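Local coordinates for protein transcriptional regulator (TetR/AcrR family) (Bacillus halodurans, PDB 5GP9) that probably represses fatty acid degradation genes by binding their operator DNA as a dimer, and holds a palmitic acid molecule in its helical effector-binding domain, at residues Asn49-Leu54 with Gln110-Leu115; Ser56-Lys61 with Leu117-Val122; Asn88-Gln93 with Lys124-Leu129. One frame throughout, in Å; residues are numbered along the deposited sequence.

Interaction 1 of 3, residues Asn49-Leu54 with Gln110-Leu115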
loop_
_atom_site.group_PDB
_atom_site.type_symbol
_atom_site.label_atom_id
_atom_site.label_comp_id
_atom_site.label_asym_id
_atom_site.label_seq_id
_atom_site.Cartn_x
_atom_site.Cartn_y
_atom_site.Cartn_z
ATOM N N ASN A 49 20.875 -16.002 -5.671
ATOM C CA ASN A 49 20.870 -14.828 -6.468
ATOM C C ASN A 49 20.252 -13.726 -5.615
ATOM O O ASN A 49 19.872 -13.980 -4.459
ATOM C CB ASN A 49 20.051 -15.022 -7.785
ATOM C CG ASN A 49 18.563 -15.166 -7.543
ATOM O OD1 ASN A 49 18.106 -15.541 -6.426
ATOM N ND2 ASN A 49 17.765 -14.909 -8.623
ATOM N N LYS A 50 20.180 -12.553 -6.198
ATOM C CA LYS A 50 19.670 -11.365 -5.525
ATOM C C LYS A 50 18.277 -11.555 -4.917
ATOM O O LYS A 50 17.998 -11.086 -3.827
ATOM C CB LYS A 50 19.699 -10.215 -6.525
ATOM C CG LYS A 50 19.122 -8.912 -6.032
ATOM C CD LYS A 50 19.433 -7.788 -6.979
ATOM C CE LYS A 50 18.863 -8.003 -8.381
ATOM N NZ LYS A 50 18.803 -6.647 -8.974
ATOM N N GLU A 51 17.385 -12.231 -5.648
ATOM C CA GLU A 51 16.004 -12.452 -5.181
ATOM C C GLU A 51 15.923 -13.281 -4.009
ATOM O O GLU A 51 15.121 -13.051 -3.080
ATOM C CB GLU A 51 15.107 -13.104 -6.277
ATOM C CG GLU A 51 14.310 -12.065 -7.016
ATOM C CD GLU A 51 13.215 -12.591 -7.925
ATOM O OE1 GLU A 51 12.656 -13.724 -7.669
ATOM O OE2 GLU A 51 12.973 -11.798 -8.885
ATOM N N ASP A 52 16.774 -14.278 -3.991
ATOM C CA ASP A 52 16.790 -15.172 -2.900
ATOM C C ASP A 52 17.268 -14.442 -1.620
ATOM O O ASP A 52 16.719 -14.730 -0.504
ATOM C CB ASP A 52 17.716 -16.337 -3.214
ATOM C CG ASP A 52 17.734 -17.366 -2.143
ATOM O OD1 ASP A 52 16.740 -17.596 -1.426
ATOM O OD2 ASP A 52 18.771 -17.979 -1.953
ATOM N N VAL A 53 18.222 -13.532 -1.800
ATOM C CA VAL A 53 18.755 -12.677 -0.645
ATOM C C VAL A 53 17.611 -11.836 -0.063
ATOM O O VAL A 53 17.332 -11.875 1.162
ATOM C CB VAL A 53 19.885 -11.691 -1.058
ATOM C CG1 VAL A 53 20.349 -10.883 0.180
ATOM C CG2 VAL A 53 21.101 -12.395 -1.709
ATOM N N LEU A 54 16.913 -11.189 -0.963
ATOM C CA LEU A 54 15.713 -10.366 -0.633
ATOM C C LEU A 54 14.573 -11.086 0.062
ATOM O O LEU A 54 14.134 -10.672 1.130
ATOM C CB LEU A 54 15.271 -9.613 -1.873
ATOM C CG LEU A 54 14.100 -8.595 -1.776
ATOM C CD1 LEU A 54 14.486 -7.442 -0.890
ATOM C CD2 LEU A 54 13.673 -8.104 -3.126
ATOM N N GLN A 110 7.316 -4.718 -6.061
ATOM C CA GLN A 110 7.731 -5.002 -7.438
ATOM C C GLN A 110 6.614 -5.736 -8.196
ATOM O O GLN A 110 5.811 -6.458 -7.606
ATOM C CB GLN A 110 9.049 -5.765 -7.425
ATOM C CG GLN A 110 9.965 -5.312 -8.534
ATOM C CD GLN A 110 11.086 -6.278 -8.794
ATOM O OE1 GLN A 110 11.214 -7.283 -8.108
ATOM N NE2 GLN A 110 11.915 -5.978 -9.791
ATOM N N SER A 111 6.559 -5.519 -9.503
ATOM C CA SER A 111 5.508 -6.097 -10.340
ATOM C C SER A 111 5.847 -7.551 -10.806
ATOM O O SER A 111 5.024 -8.217 -11.483
ATOM C CB SER A 111 5.207 -5.145 -11.508
ATOM O OG SER A 111 6.387 -4.488 -11.950
ATOM N N ASN A 112 7.037 -8.043 -10.435
ATOM C CA ASN A 112 7.374 -9.446 -10.621
ATOM C C ASN A 112 6.309 -10.301 -9.932
ATOM O O ASN A 112 6.270 -10.388 -8.714
ATOM C CB ASN A 112 8.783 -9.728 -10.067
ATOM C CG ASN A 112 9.201 -11.179 -10.241
ATOM O OD1 ASN A 112 8.375 -12.113 -10.148
ATOM N ND2 ASN A 112 10.493 -11.384 -10.486
ATOM N N THR A 113 5.440 -10.929 -10.716
ATOM C CA THR A 113 4.298 -11.661 -10.161
ATOM C C THR A 113 4.675 -12.740 -9.126
ATOM O O THR A 113 3.958 -12.948 -8.128
ATOM C CB THR A 113 3.423 -12.297 -11.271
ATOM O OG1 THR A 113 2.305 -12.960 -10.664
ATOM C CG2 THR A 113 4.211 -13.314 -12.146
ATOM N N GLU A 114 5.786 -13.428 -9.346
ATOM C CA GLU A 114 6.131 -14.530 -8.466
ATOM C C GLU A 114 6.948 -14.066 -7.262
ATOM O O GLU A 114 6.814 -14.616 -6.183
ATOM C CB GLU A 114 6.722 -15.692 -9.271
ATOM C CG GLU A 114 5.688 -16.168 -10.297
ATOM C CD GLU A 114 6.017 -17.503 -10.935
ATOM O OE1 GLU A 114 5.172 -18.449 -10.796
ATOM O OE2 GLU A 114 7.106 -17.588 -11.589
ATOM N N LEU A 115 7.706 -12.994 -7.400
ATOM C CA LEU A 115 8.270 -12.327 -6.215
ATOM C C LEU A 115 7.174 -11.761 -5.299
ATOM O O LEU A 115 7.215 -11.928 -4.073
ATOM C CB LEU A 115 9.178 -11.218 -6.668
ATOM C CG LEU A 115 9.817 -10.400 -5.577
ATOM C CD1 LEU A 115 10.849 -11.210 -4.824
ATOM C CD2 LEU A 115 10.420 -9.179 -6.208
#
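Glu51 reaches out from the first turn of helix 50-74 and brings its carboxylate up against Asn112 and Leu115 at the start of helix 113-139. In TetR-family regulators the helix that follows the helix-turn-helix joins the DNA-binding head to the effector domain, and this contact lies near that junction. The polar meeting comes first. OE2 of Glu51 sits 3.0 Å from ND2 of Asn112, yet the angle at the amide nitrogen is too poor for a hydrogen bond. The two side chains arrive from opposite directions, with carboxylate and amide planes turned 67° apart.

The apolar meeting lies just beside it. CD1 of Leu115 rests 4.1 Å from CD of Glu51 and almost as near to its CG, so one methyl group braces the stem of the acid. Tyr24 of helix 8-26 also packs on Glu51.

Capping makes up the third kind. Asn112 is the N-cap of helix 113-139: with CG anti to the backbone N (chi1 -180°), its OD1 accepts from Leu115 N at 3.0 Å in a nearly straight bond (174°) and weakly from Glu114 N. Leu115 N stands well above the carbonyl plane. Asn49 caps helix 50-74 with a single side-chain bond, its OD1 taking Asp52 N at 3.0 Å.

Asn112 is used at both ends, its oxygen tied to its own helix and its nitrogen facing the acid. The nearby helix N-termini would be expected to favour the negative charge on Glu51.

Interaction 2 of 3, residues Ser56-Lys61 with Leu117-Val122. With PLM (palmitic acid), chain E.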
loop_
_atom_site.group_PDB
_atom_site.type_symbol
_atom_site.label_atom_id
_atom_site.label_comp_id
_atom_site.label_asym_id
_atom_site.label_seq_id
_atom_site.Cartn_x
_atom_site.Cartn_y
_atom_site.Cartn_z
ATOM N N SER A 56 14.831 -13.994 1.623
ATOM C CA SER A 56 15.306 -14.620 2.837
ATOM C C SER A 56 15.314 -13.604 3.977
ATOM O O SER A 56 14.890 -13.931 5.076
ATOM C CB SER A 56 16.737 -15.159 2.674
ATOM O OG SER A 56 16.753 -16.017 1.530
ATOM N N LEU A 57 15.795 -12.442 3.648
ATOM C CA LEU A 57 15.897 -11.353 4.660
ATOM C C LEU A 57 14.554 -10.900 5.119
ATOM O O LEU A 57 14.334 -10.732 6.343
ATOM C CB LEU A 57 16.706 -10.168 4.163
ATOM C CG LEU A 57 16.321 -9.052 3.216
ATOM C CD1 LEU A 57 15.528 -7.913 3.862
ATOM C CD2 LEU A 57 17.554 -8.418 2.642
ATOM N N PHE A 58 13.591 -10.849 4.159
ATOM C CA PHE A 58 12.245 -10.435 4.514
ATOM C C PHE A 58 11.614 -11.425 5.426
ATOM O O PHE A 58 11.029 -11.104 6.441
ATOM C CB PHE A 58 11.428 -10.049 3.233
ATOM C CG PHE A 58 10.047 -9.485 3.535
ATOM C CD1 PHE A 58 9.893 -8.371 4.320
ATOM C CD2 PHE A 58 8.919 -10.094 3.061
ATOM C CE1 PHE A 58 8.633 -7.878 4.637
ATOM C CE2 PHE A 58 7.673 -9.587 3.341
ATOM C CZ PHE A 58 7.536 -8.506 4.138
ATOM N N GLN A 59 11.798 -12.707 5.130
ATOM C CA GLN A 59 11.210 -13.744 5.928
ATOM C C GLN A 59 11.792 -13.807 7.338
ATOM O O GLN A 59 11.063 -14.022 8.305
ATOM C CB GLN A 59 11.530 -15.048 5.255
ATOM C CG GLN A 59 10.896 -16.310 5.757
ATOM C CD GLN A 59 11.111 -17.354 4.644
ATOM O OE1 GLN A 59 12.130 -17.318 3.895
ATOM N NE2 GLN A 59 10.144 -18.201 4.468
ATOM N N GLU A 60 13.088 -13.611 7.433
ATOM C CA GLU A 60 13.754 -13.845 8.715
ATOM C C GLU A 60 13.328 -12.728 9.651
ATOM O O GLU A 60 12.857 -12.964 10.769
ATOM C CB GLU A 60 15.252 -13.933 8.487
ATOM C CG GLU A 60 16.083 -14.197 9.745
ATOM C CD GLU A 60 16.401 -12.888 10.434
ATOM O OE1 GLU A 60 16.841 -11.927 9.710
ATOM O OE2 GLU A 60 16.209 -12.830 11.667
ATOM N N LYS A 61 13.440 -11.533 9.146
ATOM C CA LYS A 61 13.018 -10.320 9.870
ATOM C C LYS A 61 11.571 -10.222 10.263
ATOM O O LYS A 61 11.263 -9.770 11.349
ATOM C CB LYS A 61 13.374 -9.115 9.069
ATOM C CG LYS A 61 14.858 -8.913 9.003
ATOM C CD LYS A 61 15.166 -7.645 8.273
ATOM C CE LYS A 61 16.629 -7.290 8.183
ATOM N NZ LYS A 61 17.441 -7.089 9.356
ATOM N N LEU A 117 4.134 -12.801 -5.021
ATOM C CA LEU A 117 3.501 -13.885 -4.321
ATOM C C LEU A 117 4.263 -14.326 -3.066
ATOM O O LEU A 117 3.659 -14.582 -2.047
ATOM C CB LEU A 117 3.367 -15.087 -5.298
ATOM C CG LEU A 117 2.349 -14.893 -6.449
ATOM C CD1 LEU A 117 2.322 -16.150 -7.368
ATOM C CD2 LEU A 117 0.966 -14.563 -5.882
ATOM N N LYS A 118 5.576 -14.449 -3.196
ATOM C CA LYS A 118 6.432 -14.829 -2.074
ATOM C C LYS A 118 6.384 -13.777 -0.954
ATOM O O LYS A 118 6.238 -14.075 0.230
ATOM C CB LYS A 118 7.865 -15.003 -2.540
ATOM C CG LYS A 118 8.020 -16.250 -3.391
ATOM C CD LYS A 118 9.503 -16.615 -3.525
ATOM C CE LYS A 118 9.729 -17.504 -4.736
ATOM N NZ LYS A 118 9.796 -16.751 -6.023
ATOM N N ILE A 119 6.455 -12.535 -1.359
ATOM C CA ILE A 119 6.362 -11.440 -0.326
ATOM C C ILE A 119 5.050 -11.476 0.477
ATOM O O ILE A 119 4.985 -11.391 1.716
ATOM C CB ILE A 119 6.552 -10.090 -1.066
ATOM C CG1 ILE A 119 7.988 -9.989 -1.565
ATOM C CG2 ILE A 119 6.153 -8.915 -0.164
ATOM C CD1 ILE A 119 8.130 -8.883 -2.621
ATOM N N ASN A 120 3.918 -11.668 -0.210
ATOM C CA ASN A 120 2.665 -11.821 0.452
ATOM C C ASN A 120 2.558 -13.030 1.355
ATOM O O ASN A 120 1.940 -12.981 2.423
ATOM C CB ASN A 120 1.489 -11.814 -0.570
ATOM C CG ASN A 120 1.352 -10.468 -1.322
ATOM O OD1 ASN A 120 1.555 -9.388 -0.773
ATOM N ND2 ASN A 120 0.979 -10.545 -2.573
ATOM N N GLU A 121 3.196 -14.145 0.980
ATOM C CA GLU A 121 3.188 -15.254 1.846
ATOM C C GLU A 121 3.934 -14.963 3.154
ATOM O O GLU A 121 3.474 -15.368 4.228
ATOM C CB GLU A 121 3.748 -16.510 1.116
ATOM C CG GLU A 121 3.770 -17.733 1.992
ATOM C CD GLU A 121 4.317 -18.957 1.276
ATOM O OE1 GLU A 121 5.449 -18.878 0.708
ATOM O OE2 GLU A 121 3.604 -19.984 1.305
ATOM N N VAL A 122 4.995 -14.156 3.076
ATOM C CA VAL A 122 5.736 -13.794 4.310
ATOM C C VAL A 122 4.857 -12.866 5.206
ATOM O O VAL A 122 4.739 -13.021 6.434
ATOM C CB VAL A 122 7.079 -13.113 3.984
ATOM C CG1 VAL A 122 7.747 -12.569 5.227
ATOM C CG2 VAL A 122 8.007 -14.073 3.254
HETATM C C1 PLM E . 0.028 -4.744 0.090
HETATM O O1 PLM E . -0.223 -3.986 1.050
HETATM O O2 PLM E . -0.700 -4.715 -0.902
HETATM C C2 PLM E . 1.211 -5.716 0.104
HETATM C C3 PLM E . 2.560 -4.968 0.181
HETATM C C4 PLM E . 3.842 -5.809 -0.042
HETATM C C5 PLM E . 4.841 -6.102 1.116
HETATM C C6 PLM E . 4.698 -5.240 2.369
HETATM C C7 PLM E . 5.873 -5.262 3.333
HETATM C C8 PLM E . 5.617 -4.244 4.396
HETATM C C9 PLM E . 5.341 -4.788 5.759
HETATM C CA PLM E . 6.210 -4.099 6.727
HETATM C CB PLM E . 5.729 -4.524 8.099
HETATM C CC PLM E . 6.638 -3.885 9.132
HETATM C CD PLM E . 8.086 -4.238 8.773
HETATM C CE PLM E . 8.975 -4.773 9.866
HETATM C CF PLM E . 9.984 -5.689 9.174
HETATM C CG PLM E . 10.995 -6.095 10.189
#
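Phe58 and Val122 meet between two helices of the all-helical effector domain of a TetR-type regulator. The segments run almost parallel, with axes 10° apart in direction and 9.8 Å apart at closest approach, and their apolar side chains fill the gap.

The tight part is built round the Phe58 ring. A chi1 of -175° swings the ring out beside its own carbonyl carbon and across toward helix 113-139. Val122 is directed toward helix 50-74 and meets the ring at a slant, its CG1 3.5 Å from Phe58 CD2 and equally near CE2. One turn earlier, the carbonyl oxygen of Ile119 lies at the ring's edge, near its plane, 3.6 Å from CE2 of Phe58. CG2 of Ile119 comes to 3.9 Å from that same CE2, and Leu108 packs on both Phe58 and Ile119. Met62 of helix 50-74 adds to the packing on Val122.

The other flank is looser and faces solvent. Gln59 is exposed and extended; its backbone makes the closer touch, CA of Gln59 3.7 Å from Val122 CG1, while CB of Gln59 is 4.2 Å from CG2 of Val122 and the amide takes no part.

The palmitic acid runs along the side where Phe58 and Ile119 lie, so these two, which join the helices, also line its pocket. Asn120 lies near the carboxylate end, and the Lys61 backbone near the far end of the chain. Between them, CZ of Phe58 comes to 3.7 Å from palmitic acid C7, and the methyl CG2 of Ile119 presses to 3.4 Å from palmitic acid C5.

Interaction 3 of 3, residues Asn88-Gln93 with Lys124-Leu129. With PLM (palmitic acid), chain E.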
loop_
_atom_site.group_PDB
_atom_site.type_symbol
_atom_site.label_atom_id
_atom_site.label_comp_id
_atom_site.label_asym_id
_atom_site.label_seq_id
_atom_site.Cartn_x
_atom_site.Cartn_y
_atom_site.Cartn_z
ATOM N N ASN A 88 2.908 0.633 17.984
ATOM C CA ASN A 88 4.171 1.086 18.476
ATOM C C ASN A 88 5.342 0.256 17.995
ATOM O O ASN A 88 6.292 0.831 17.492
ATOM C CB ASN A 88 4.094 1.204 19.996
ATOM C CG ASN A 88 5.367 1.734 20.573
ATOM O OD1 ASN A 88 5.755 2.894 20.292
ATOM N ND2 ASN A 88 6.093 0.868 21.295
ATOM N N MET A 89 5.247 -1.077 17.993
ATOM C CA MET A 89 6.310 -1.945 17.475
ATOM C C MET A 89 6.473 -1.904 15.960
ATOM O O MET A 89 7.589 -1.957 15.469
ATOM C CB MET A 89 6.069 -3.386 17.921
ATOM C CG MET A 89 6.300 -3.612 19.407
ATOM S SD MET A 89 8.084 -3.560 19.808
ATOM C CE MET A 89 8.751 -4.701 18.618
ATOM N N HIS A 90 5.386 -1.764 15.189
ATOM C CA HIS A 90 5.518 -1.561 13.767
ATOM C C HIS A 90 6.334 -0.323 13.433
ATOM O O HIS A 90 7.258 -0.358 12.617
ATOM C CB HIS A 90 4.083 -1.553 13.133
ATOM C CG HIS A 90 4.027 -1.541 11.625
ATOM N ND1 HIS A 90 3.153 -2.329 10.910
ATOM C CD2 HIS A 90 4.741 -0.864 10.697
ATOM C CE1 HIS A 90 3.281 -2.071 9.624
ATOM N NE2 HIS A 90 4.253 -1.209 9.459
ATOM N N PHE A 91 5.998 0.797 14.083
ATOM C CA PHE A 91 6.572 2.078 13.765
ATOM C C PHE A 91 8.020 2.057 14.332
ATOM O O PHE A 91 8.945 2.596 13.660
ATOM C CB PHE A 91 5.724 3.232 14.388
ATOM C CG PHE A 91 4.478 3.600 13.571
ATOM C CD1 PHE A 91 4.070 2.840 12.472
ATOM C CD2 PHE A 91 3.705 4.617 13.960
ATOM C CE1 PHE A 91 2.925 3.175 11.758
ATOM C CE2 PHE A 91 2.554 4.958 13.313
ATOM C CZ PHE A 91 2.135 4.218 12.200
ATOM N N LYS A 92 8.161 1.480 15.527
ATOM C CA LYS A 92 9.492 1.441 16.197
ATOM C C LYS A 92 10.534 0.719 15.353
ATOM O O LYS A 92 11.666 1.187 15.174
ATOM C CB LYS A 92 9.332 0.778 17.567
ATOM C CG LYS A 92 10.550 0.565 18.432
ATOM C CD LYS A 92 10.488 -0.811 19.119
ATOM C CE LYS A 92 11.847 -1.344 19.563
ATOM N NZ LYS A 92 12.935 -1.204 18.544
ATOM N N GLN A 93 10.164 -0.442 14.864
ATOM C CA GLN A 93 11.100 -1.260 14.091
ATOM C C GLN A 93 11.588 -0.539 12.836
ATOM O O GLN A 93 12.735 -0.658 12.473
ATOM C CB GLN A 93 10.530 -2.642 13.778
ATOM C CG GLN A 93 9.992 -3.381 14.998
ATOM C CD GLN A 93 10.924 -4.332 15.671
ATOM O OE1 GLN A 93 11.044 -5.485 15.274
ATOM N NE2 GLN A 93 11.527 -3.876 16.766
ATOM N N LYS A 124 1.730 -12.794 5.491
ATOM C CA LYS A 124 0.602 -13.460 6.131
ATOM C C LYS A 124 0.828 -13.735 7.589
ATOM O O LYS A 124 -0.089 -13.658 8.369
ATOM C CB LYS A 124 0.126 -14.723 5.376
ATOM C CG LYS A 124 -1.235 -15.220 5.874
ATOM C CD LYS A 124 -1.657 -16.502 5.161
ATOM C CE LYS A 124 -2.393 -17.473 6.096
ATOM N NZ LYS A 124 -2.749 -18.758 5.399
ATOM N N GLY A 125 2.056 -14.009 8.015
ATOM C CA GLY A 125 2.324 -14.210 9.426
ATOM C C GLY A 125 1.946 -13.016 10.331
ATOM O O GLY A 125 1.361 -13.182 11.406
ATOM N N TYR A 126 2.203 -11.819 9.831
ATOM C CA TYR A 126 1.881 -10.601 10.599
ATOM C C TYR A 126 0.347 -10.382 10.552
ATOM O O TYR A 126 -0.321 -10.096 11.537
ATOM C CB TYR A 126 2.611 -9.437 9.973
ATOM C CG TYR A 126 2.397 -8.085 10.608
ATOM C CD1 TYR A 126 2.199 -7.929 11.977
ATOM C CD2 TYR A 126 2.409 -6.975 9.864
ATOM C CE1 TYR A 126 2.027 -6.677 12.537
ATOM C CE2 TYR A 126 2.260 -5.733 10.400
ATOM C CZ TYR A 126 2.051 -5.581 11.740
ATOM O OH TYR A 126 1.893 -4.298 12.292
ATOM N N LEU A 127 -0.222 -10.560 9.358
ATOM C CA LEU A 127 -1.706 -10.512 9.185
ATOM C C LEU A 127 -2.446 -11.500 10.079
ATOM O O LEU A 127 -3.407 -11.125 10.635
ATOM C CB LEU A 127 -2.156 -10.640 7.721
ATOM C CG LEU A 127 -1.497 -9.676 6.705
ATOM C CD1 LEU A 127 -1.951 -9.918 5.246
ATOM C CD2 LEU A 127 -1.715 -8.229 7.128
ATOM N N ASN A 128 -1.937 -12.725 10.270
ATOM C CA ASN A 128 -2.543 -13.681 11.244
ATOM C C ASN A 128 -2.493 -13.221 12.692
ATOM O O ASN A 128 -3.440 -13.402 13.449
ATOM C CB ASN A 128 -1.868 -15.045 11.134
ATOM C CG ASN A 128 -2.140 -15.748 9.808
ATOM O OD1 ASN A 128 -3.005 -15.369 9.020
ATOM N ND2 ASN A 128 -1.338 -16.788 9.550
ATOM N N LEU A 129 -1.416 -12.556 13.078
ATOM C CA LEU A 129 -1.328 -11.923 14.370
ATOM C C LEU A 129 -2.363 -10.829 14.547
ATOM O O LEU A 129 -3.014 -10.736 15.556
ATOM C CB LEU A 129 0.089 -11.334 14.600
ATOM C CG LEU A 129 0.210 -10.620 15.932
ATOM C CD1 LEU A 129 -0.040 -11.613 17.071
ATOM C CD2 LEU A 129 1.578 -9.971 16.019
HETATM C C1 PLM E . 0.028 -4.744 0.090
HETATM O O1 PLM E . -0.223 -3.986 1.050
HETATM O O2 PLM E . -0.700 -4.715 -0.902
HETATM C C2 PLM E . 1.211 -5.716 0.104
HETATM C C3 PLM E . 2.560 -4.968 0.181
HETATM C C4 PLM E . 3.842 -5.809 -0.042
HETATM C C5 PLM E . 4.841 -6.102 1.116
HETATM C C6 PLM E . 4.698 -5.240 2.369
HETATM C C7 PLM E . 5.873 -5.262 3.333
HETATM C C8 PLM E . 5.617 -4.244 4.396
HETATM C C9 PLM E . 5.341 -4.788 5.759
HETATM C CA PLM E . 6.210 -4.099 6.727
HETATM C CB PLM E . 5.729 -4.524 8.099
HETATM C CC PLM E . 6.638 -3.885 9.132
HETATM C CD PLM E . 8.086 -4.238 8.773
HETATM C CE PLM E . 8.975 -4.773 9.866
HETATM C CF PLM E . 9.984 -5.689 9.174
HETATM C CG PLM E . 10.995 -6.095 10.189
#
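His90 on helix 79-95 and Tyr126 on helix 113-139 span a wide gap with their rings; the backbones stay far apart, the nearest CA atoms of the two segments being 10.2 Å from each other (CA of His90 to CA of Tyr126). In both residues chi1 is close to 180° (-172° for His90), which sends the rings out across the space between the helices.

Following His90 outward, CB comes first and passes 3.6 Å from Tyr126 OH. CG is about as near to that hydroxyl. ND1 makes the bond: it lies 2.7 Å from Tyr126 OH at a fairly straight 161°, with the hydroxyl at the edge of the imidazole and near its plane. Either atom could be the donor. CE1 of His90 lies between protein and ligand, 3.7 Å from Tyr126 OH and 3.8 Å from palmitic acid CB. At the far corner NE2 is 3.6 Å from palmitic acid CC, which lies over one face of the ring, offset toward its rim. CD2 closes the circuit near the same carbon.

The two rings themselves are neither stacked nor edge-to-face, their planes inclined by 53°. Phe65 of helix 50-74 makes an edge-to-face contact with the Tyr126 ring, and Leu160 of helix 149-169 touches His90.

This is a buried polar pair in the wall of a fatty-acid pocket in the effector domain. The short bond gives each of two buried polar atoms a partner and limits the rotation of the imidazole, leaving its face and NE2 side against the hydrocarbon of the bound lipid.

All three contacts draw on helix 113-139, met at successive points along its length: interactions 1 and 2 set it against helix 50-74, and interaction 3 against helix 79-95. Their character changes along the way. Interaction 1, about 16 Å from the centre of the chain to its own centre, is partly buried and mixes a polar approach with a methyl contact, at two helix starts near the DNA-binding head. Interaction 2 is largely apolar, with one flank in solvent and the other against the palmitic acid. Interaction 3 is buried, its centre about 6 Å from the chain centre, and has the sole hydrogen bond between paired segments. Interactions 2 and 3 share the ligand; interaction 1 stands back from it.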